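Local coordinates for uncharacterized protein (Thermotoga maritima, PDB 1VMJ) that is of unknown function but belongs to the YjbQ family, forms a trimer, binds sodium and may act as a thiamin phosphate synthase, at residues A[30-35]-A[128-133]; A[62-67]-A[112-117]. All blocks are in the same frame, centred on the assembly; numbering follows the deposited sequence.

How the interactions relate
Interactions 1 and 2 lie about 7 Å apart, centre to centre, and share the three-stranded antiparallel sheet ordered 29-32, 130-135, 60-65. Interaction 1 joins an outer strand to the middle one and runs on into the start of helix 34-44. Interaction 2 packs the other outer strand onto strand 113-119 of the five-stranded sheet. Along the chain, 62-67 and 112-117 are nested between 30-35 and 128-133. The two contacts touch directly: F132 N probably donates to F63 O, and N32 ND2 to D67 OD2. Together they tie the small sheet internally and to the larger sheet, and both reach the second subunit.

Interaction 1. Residues A[30-35]-A[128-133]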
loop_
_atom_site.group_PDB
_atom_site.type_symbol
_atom_site.label_atom_id
_atom_site.label_comp_id
_atom_site.label_asym_id
_atom_site.label_seq_id
_atom_site.Cartn_x
_atom_site.Cartn_y
_atom_site.Cartn_z
ATOM N N PHE A 30 8.792 -1.917 16.436
ATOM C CA PHE A 30 7.572 -2.519 15.912
ATOM C C PHE A 30 6.690 -2.889 17.094
ATOM O O PHE A 30 7.166 -3.523 18.051
ATOM C CB PHE A 30 7.879 -3.756 15.081
ATOM C CG PHE A 30 8.780 -3.485 13.910
ATOM C CD1 PHE A 30 8.348 -2.726 12.841
ATOM C CD2 PHE A 30 10.071 -4.009 13.869
ATOM C CE1 PHE A 30 9.182 -2.486 11.760
ATOM C CE2 PHE A 30 10.910 -3.761 12.790
ATOM C CZ PHE A 30 10.468 -3.009 11.740
ATOM N N ILE A 31 5.431 -2.505 17.031
ATOM C CA ILE A 31 4.478 -2.797 18.094
ATOM C C ILE A 31 3.283 -3.547 17.527
ATOM O O ILE A 31 2.652 -3.070 16.607
ATOM C CB ILE A 31 4.012 -1.505 18.781
ATOM C CG1 ILE A 31 5.213 -0.796 19.412
ATOM C CG2 ILE A 31 2.939 -1.810 19.845
ATOM C CD1 ILE A 31 4.889 0.510 20.040
ATOM N N ASN A 32 2.998 -4.735 18.066
ATOM C CA ASN A 32 1.831 -5.507 17.630
ATOM C C ASN A 32 0.568 -4.827 18.170
ATOM O O ASN A 32 0.348 -4.740 19.371
ATOM C CB ASN A 32 1.932 -6.968 18.095
ATOM C CG ASN A 32 0.887 -7.841 17.498
ATOM O OD1 ASN A 32 -0.198 -7.375 17.144
ATOM N ND2 ASN A 32 1.195 -9.138 17.388
ATOM N N ILE A 33 -0.266 -4.325 17.259
ATOM C CA ILE A 33 -1.507 -3.621 17.625
ATOM C C ILE A 33 -2.777 -4.436 17.320
ATOM O O ILE A 33 -3.902 -3.952 17.467
ATOM C CB ILE A 33 -1.610 -2.216 16.959
ATOM C CG1 ILE A 33 -1.668 -2.274 15.436
ATOM C CG2 ILE A 33 -0.461 -1.377 17.487
ATOM C CD1 ILE A 33 -1.898 -0.875 14.821
ATOM N N THR A 34 -2.605 -5.697 16.910
ATOM C CA THR A 34 -3.735 -6.517 16.581
ATOM C C THR A 34 -4.815 -6.551 17.658
ATOM O O THR A 34 -5.996 -6.375 17.331
ATOM C CB THR A 34 -3.325 -7.954 16.192
ATOM O OG1 THR A 34 -2.161 -7.944 15.357
ATOM C CG2 THR A 34 -4.465 -8.643 15.482
ATOM N N PRO A 35 -4.432 -6.767 18.928
ATOM C CA PRO A 35 -5.484 -6.802 19.948
ATOM C C PRO A 35 -6.265 -5.498 20.121
ATOM O O PRO A 35 -7.438 -5.520 20.506
ATOM C CB PRO A 35 -4.733 -7.166 21.219
ATOM C CG PRO A 35 -3.455 -7.790 20.749
ATOM C CD PRO A 35 -3.117 -7.077 19.492
ATOM N N TRP A 128 -1.561 -16.161 9.990
ATOM C CA TRP A 128 -0.383 -15.551 10.582
ATOM C C TRP A 128 -0.359 -14.049 10.480
ATOM O O TRP A 128 0.638 -13.428 10.831
ATOM C CB TRP A 128 0.886 -16.183 10.017
ATOM C CG TRP A 128 0.878 -17.661 10.212
ATOM C CD1 TRP A 128 0.804 -18.604 9.248
ATOM C CD2 TRP A 128 0.848 -18.351 11.464
ATOM N NE1 TRP A 128 0.760 -19.861 9.821
ATOM C CE2 TRP A 128 0.783 -19.726 11.182
ATOM C CE3 TRP A 128 0.871 -17.936 12.800
ATOM C CZ2 TRP A 128 0.749 -20.695 12.189
ATOM C CZ3 TRP A 128 0.839 -18.896 13.803
ATOM C CH2 TRP A 128 0.781 -20.260 13.489
ATOM N N GLU A 129 -1.453 -13.464 9.990
ATOM C CA GLU A 129 -1.533 -12.015 9.874
ATOM C C GLU A 129 -1.616 -11.347 11.232
ATOM O O GLU A 129 -2.520 -11.625 12.018
ATOM C CB GLU A 129 -2.729 -11.575 9.036
ATOM C CG GLU A 129 -2.656 -11.964 7.581
ATOM C CD GLU A 129 -3.710 -11.264 6.750
ATOM O OE1 GLU A 129 -4.845 -11.776 6.692
ATOM O OE2 GLU A 129 -3.426 -10.186 6.182
ATOM N N GLN A 130 -0.656 -10.468 11.492
ATOM C CA GLN A 130 -0.697 -9.607 12.659
ATOM C C GLN A 130 -0.443 -8.178 12.226
ATOM O O GLN A 130 0.347 -7.933 11.327
ATOM C CB GLN A 130 0.353 -10.029 13.676
ATOM C CG GLN A 130 0.127 -11.387 14.327
ATOM C CD GLN A 130 -0.960 -11.382 15.370
ATOM O OE1 GLN A 130 -0.805 -10.806 16.434
ATOM N NE2 GLN A 130 -2.087 -11.975 15.040
ATOM N N VAL A 131 -1.114 -7.234 12.870
ATOM C CA VAL A 131 -1.006 -5.828 12.498
ATOM C C VAL A 131 -0.020 -5.137 13.439
ATOM O O VAL A 131 -0.066 -5.292 14.655
ATOM C CB VAL A 131 -2.355 -5.098 12.613
ATOM C CG1 VAL A 131 -2.246 -3.702 11.985
ATOM C CG2 VAL A 131 -3.483 -5.885 11.942
ATOM N N PHE A 132 0.885 -4.382 12.818
ATOM C CA PHE A 132 1.949 -3.645 13.497
ATOM C C PHE A 132 1.923 -2.166 13.229
ATOM O O PHE A 132 1.620 -1.712 12.107
ATOM C CB PHE A 132 3.319 -4.180 13.054
ATOM C CG PHE A 132 3.590 -5.535 13.577
ATOM C CD1 PHE A 132 3.216 -6.670 12.854
ATOM C CD2 PHE A 132 4.150 -5.696 14.822
ATOM C CE1 PHE A 132 3.419 -7.936 13.370
ATOM C CE2 PHE A 132 4.334 -6.976 15.342
ATOM C CZ PHE A 132 3.955 -8.079 14.596
ATOM N N TYR A 133 2.269 -1.429 14.278
ATOM C CA TYR A 133 2.722 -0.057 14.157
ATOM C C TYR A 133 4.225 -0.130 14.002
ATOM O O TYR A 133 4.921 -0.718 14.836
ATOM C CB TYR A 133 2.369 0.765 15.410
ATOM C CG TYR A 133 2.814 2.204 15.335
ATOM C CD1 TYR A 133 2.408 3.012 14.285
ATOM C CD2 TYR A 133 3.677 2.745 16.292
ATOM C CE1 TYR A 133 2.812 4.335 14.203
ATOM C CE2 TYR A 133 4.079 4.080 16.228
ATOM C CZ TYR A 133 3.649 4.855 15.165
ATOM O OH TYR A 133 4.050 6.150 15.064
#
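Strands 30-32 and 130-133 run antiparallel as an outer and the middle strand of a three-stranded sheet, their segment axes 4.5 Å apart at closest approach and 138° between their directions. I31 and Y133 form a hydrogen-bonded pair, I31 N donating to Y133 O and Y133 N to I31 O, each at 2.9 Å. N32 and F132 follow as a non-hydrogen-bonded pair. Past them the chain turns into helix 34-44 with I33 at the N-cap, whose N still reaches V131 O at 2.8 Å.

N32 closes this corner through an Asx turn. With CG anti to the backbone N (chi1 -171°), its OD1 accepts two bonds, from T34 N at 2.9 Å and from the hydroxyl T34 OG1. Its ND2 donates almost straight to Q130 OE1 at 2.8 Å, arriving in the carbonyl plane on a lone pair while Q130 OE1 lies in the N32 amide plane; the two amide planes themselves are 68° apart. D67 OD2 takes a further bond from ND2. An alanine at N32 would probably leave Q130 OE1 without this donor and the first turn of the helix without its Asx acceptor.

The F132 ring lies obliquely beside N32, CE2 touching N32 CB, and it also meets the rings of H72 and F63. Beyond N32, the I33 side chain crosses that of V131, CG1 to CG1 at 3.8 Å, while I33 CG2 rests near Y133 CB. The Y133 ring stacks with F22, and its hydroxyl bonds to E135. At the helix start T34 OG1 has two roles: as well as donating to N32 OD1, it accepts the backbone N-H of V131, with T34 OG1 2.8 Å from V131 N.

Interaction 2. Residues A[62-67]-A[112-117]; sequences VFINDD and REVVIA
V114 meets V62 and I64 through its two methyls, turned by a chi1 of -61° that sets CG1 anti to the carbonyl carbon and leaves CG2 between it and the backbone N. On the other strand, V62 has CG1 anti to its backbone N (chi1 175°), and this methyl meets V114 CG2 at 3.9 Å, the two side chains crossing at about a right angle. V114 CG1 lies against the backbone of 62-67, 3.6 Å from F63 CA, and also touches I64 CG1 at 3.9 Å, again with the side chains nearly perpendicular. I64 CD1 reaches I116 CD1 at 4.0 Å and comes equally near V114 CG1.

The contact is thus largely apolar, a buried interface between two sheets made by branched side chains, with the strand segments at 61° and their axes 5.2 Å apart at closest approach. One weak backbone bond joins the segments near their starts, V62 N to R112 O at 3.5 Å. R112 and E113 turn away from 62-67 and form a salt bridge with each other, R112 NH1 to E113 OE1 at 2.8 Å; E113 OE1 lies in the guanidinium plane, but NH1 comes from above the carboxylate plane. R112 NE makes a second salt bridge, with E129 of the third subunit, and V115 O accepts from R112 NH1 of the second subunit.

V131 of strand 130-135 touches V62, I64 and I116, extending the apolar layer. N65, further along its strand, hydrogen-bonds through OD1 to H104 of the second subunit, one of the sodium-site residues, and packs on L71 and F75 of helix 69-82. Within the five-stranded sheet, strand 49-55 runs antiparallel beside 113-119, its C53 and L51 bonded through the backbone to V114 and I116.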
loop_
_atom_site.group_PDB
_atom_site.type_symbol
_atom_site.label_atom_id
_atom_site.label_comp_id
_atom_site.label_asym_id
_atom_site.label_seq_id
_atom_site.Cartn_x
_atom_site.Cartn_y
_atom_site.Cartn_z
ATOM N N VAL A 62 1.789 1.527 9.287
ATOM C CA VAL A 62 0.970 0.407 9.748
ATOM C C VAL A 62 1.023 -0.674 8.666
ATOM O O VAL A 62 0.848 -0.397 7.489
ATOM C CB VAL A 62 -0.456 0.808 10.036
ATOM C CG1 VAL A 62 -1.291 -0.400 10.379
ATOM C CG2 VAL A 62 -0.505 1.806 11.181
ATOM N N PHE A 63 1.356 -1.896 9.057
ATOM C CA PHE A 63 1.558 -2.994 8.114
ATOM C C PHE A 63 1.184 -4.285 8.797
ATOM O O PHE A 63 0.997 -4.337 10.024
ATOM C CB PHE A 63 3.001 -3.041 7.593
ATOM C CG PHE A 63 4.030 -3.385 8.665
ATOM C CD1 PHE A 63 4.573 -2.414 9.493
ATOM C CD2 PHE A 63 4.433 -4.689 8.851
ATOM C CE1 PHE A 63 5.478 -2.746 10.508
ATOM C CE2 PHE A 63 5.365 -5.015 9.812
ATOM C CZ PHE A 63 5.875 -4.042 10.654
ATOM N N ILE A 64 1.029 -5.311 7.966
ATOM C CA ILE A 64 0.728 -6.656 8.424
ATOM C C ILE A 64 1.874 -7.594 8.082
ATOM O O ILE A 64 2.300 -7.678 6.923
ATOM C CB ILE A 64 -0.588 -7.189 7.837
ATOM C CG1 ILE A 64 -1.765 -6.526 8.572
ATOM C CG2 ILE A 64 -0.695 -8.692 7.991
ATOM C CD1 ILE A 64 -3.087 -6.602 7.898
ATOM N N ASN A 65 2.363 -8.323 9.085
ATOM C CA ASN A 65 3.325 -9.378 8.821
ATOM C C ASN A 65 3.439 -10.283 10.037
ATOM O O ASN A 65 2.540 -10.316 10.829
ATOM C CB ASN A 65 4.668 -8.800 8.329
ATOM C CG ASN A 65 5.298 -9.700 7.267
ATOM O OD1 ASN A 65 5.776 -10.789 7.600
ATOM N ND2 ASN A 65 5.166 -9.326 5.987
ATOM N N ASP A 66 4.532 -11.018 10.174
ATOM C CA ASP A 66 4.663 -12.004 11.253
ATOM C C ASP A 66 5.087 -11.355 12.556
ATOM O O ASP A 66 5.908 -10.443 12.557
ATOM C CB ASP A 66 5.758 -13.009 10.862
ATOM C CG ASP A 66 5.603 -14.379 11.530
ATOM O OD1 ASP A 66 4.678 -14.637 12.334
ATOM O OD2 ASP A 66 6.455 -15.232 11.200
ATOM N N ASP A 67 4.568 -11.861 13.668
ATOM C CA ASP A 67 5.096 -11.506 14.976
ATOM C C ASP A 67 6.129 -12.555 15.383
ATOM O O ASP A 67 5.836 -13.521 16.077
ATOM C CB ASP A 67 3.978 -11.415 16.024
ATOM C CG ASP A 67 4.401 -10.658 17.280
ATOM O OD1 ASP A 67 5.578 -10.226 17.385
ATOM O OD2 ASP A 67 3.553 -10.502 18.185
ATOM N N ARG A 112 1.971 2.987 4.563
ATOM C CA ARG A 112 1.226 3.840 5.461
ATOM C C ARG A 112 0.078 3.168 6.206
ATOM O O ARG A 112 -0.224 3.534 7.327
ATOM C CB ARG A 112 0.663 5.015 4.645
ATOM C CG ARG A 112 -0.360 5.865 5.394
ATOM C CD ARG A 112 -0.873 6.980 4.520
ATOM N NE ARG A 112 -1.861 7.808 5.169
ATOM C CZ ARG A 112 -3.165 7.598 5.103
ATOM N NH1 ARG A 112 -3.653 6.572 4.434
ATOM N NH2 ARG A 112 -3.991 8.473 5.660
ATOM N N GLU A 113 -0.599 2.240 5.531
ATOM C CA GLU A 113 -1.918 1.796 5.949
ATOM C C GLU A 113 -2.122 0.318 5.644
ATOM O O GLU A 113 -1.413 -0.271 4.825
ATOM C CB GLU A 113 -3.015 2.642 5.289
ATOM C CG GLU A 113 -3.239 2.264 3.835
ATOM C CD GLU A 113 -3.283 3.384 2.759
ATOM O OE1 GLU A 113 -2.711 4.494 2.871
ATOM O OE2 GLU A 113 -3.895 3.087 1.705
ATOM N N VAL A 114 -3.074 -0.262 6.356
ATOM C CA VAL A 114 -3.695 -1.517 5.961
ATOM C C VAL A 114 -5.185 -1.283 5.853
ATOM O O VAL A 114 -5.758 -0.437 6.573
ATOM C CB VAL A 114 -3.407 -2.671 6.956
ATOM C CG1 VAL A 114 -1.896 -2.910 7.011
ATOM C CG2 VAL A 114 -3.955 -2.371 8.345
ATOM N N VAL A 115 -5.811 -2.051 4.965
ATOM C CA VAL A 115 -7.249 -2.115 4.879
ATOM C C VAL A 115 -7.621 -3.578 5.065
ATOM O O VAL A 115 -7.059 -4.456 4.408
ATOM C CB VAL A 115 -7.774 -1.585 3.535
ATOM C CG1 VAL A 115 -9.288 -1.703 3.479
ATOM C CG2 VAL A 115 -7.328 -0.136 3.338
ATOM N N ILE A 116 -8.527 -3.828 5.999
ATOM C CA ILE A 116 -8.861 -5.154 6.445
ATOM C C ILE A 116 -10.357 -5.374 6.373
ATOM O O ILE A 116 -11.143 -4.511 6.805
ATOM C CB ILE A 116 -8.375 -5.373 7.907
ATOM C CG1 ILE A 116 -6.876 -5.133 8.044
ATOM C CG2 ILE A 116 -8.751 -6.763 8.385
ATOM C CD1 ILE A 116 -6.422 -5.114 9.425
ATOM N N ALA A 117 -10.759 -6.502 5.816
ATOM C CA ALA A 117 -12.182 -6.833 5.753
ATOM C C ALA A 117 -12.714 -7.167 7.146
ATOM O O ALA A 117 -12.029 -7.850 7.932
ATOM C CB ALA A 117 -12.386 -8.031 4.843
#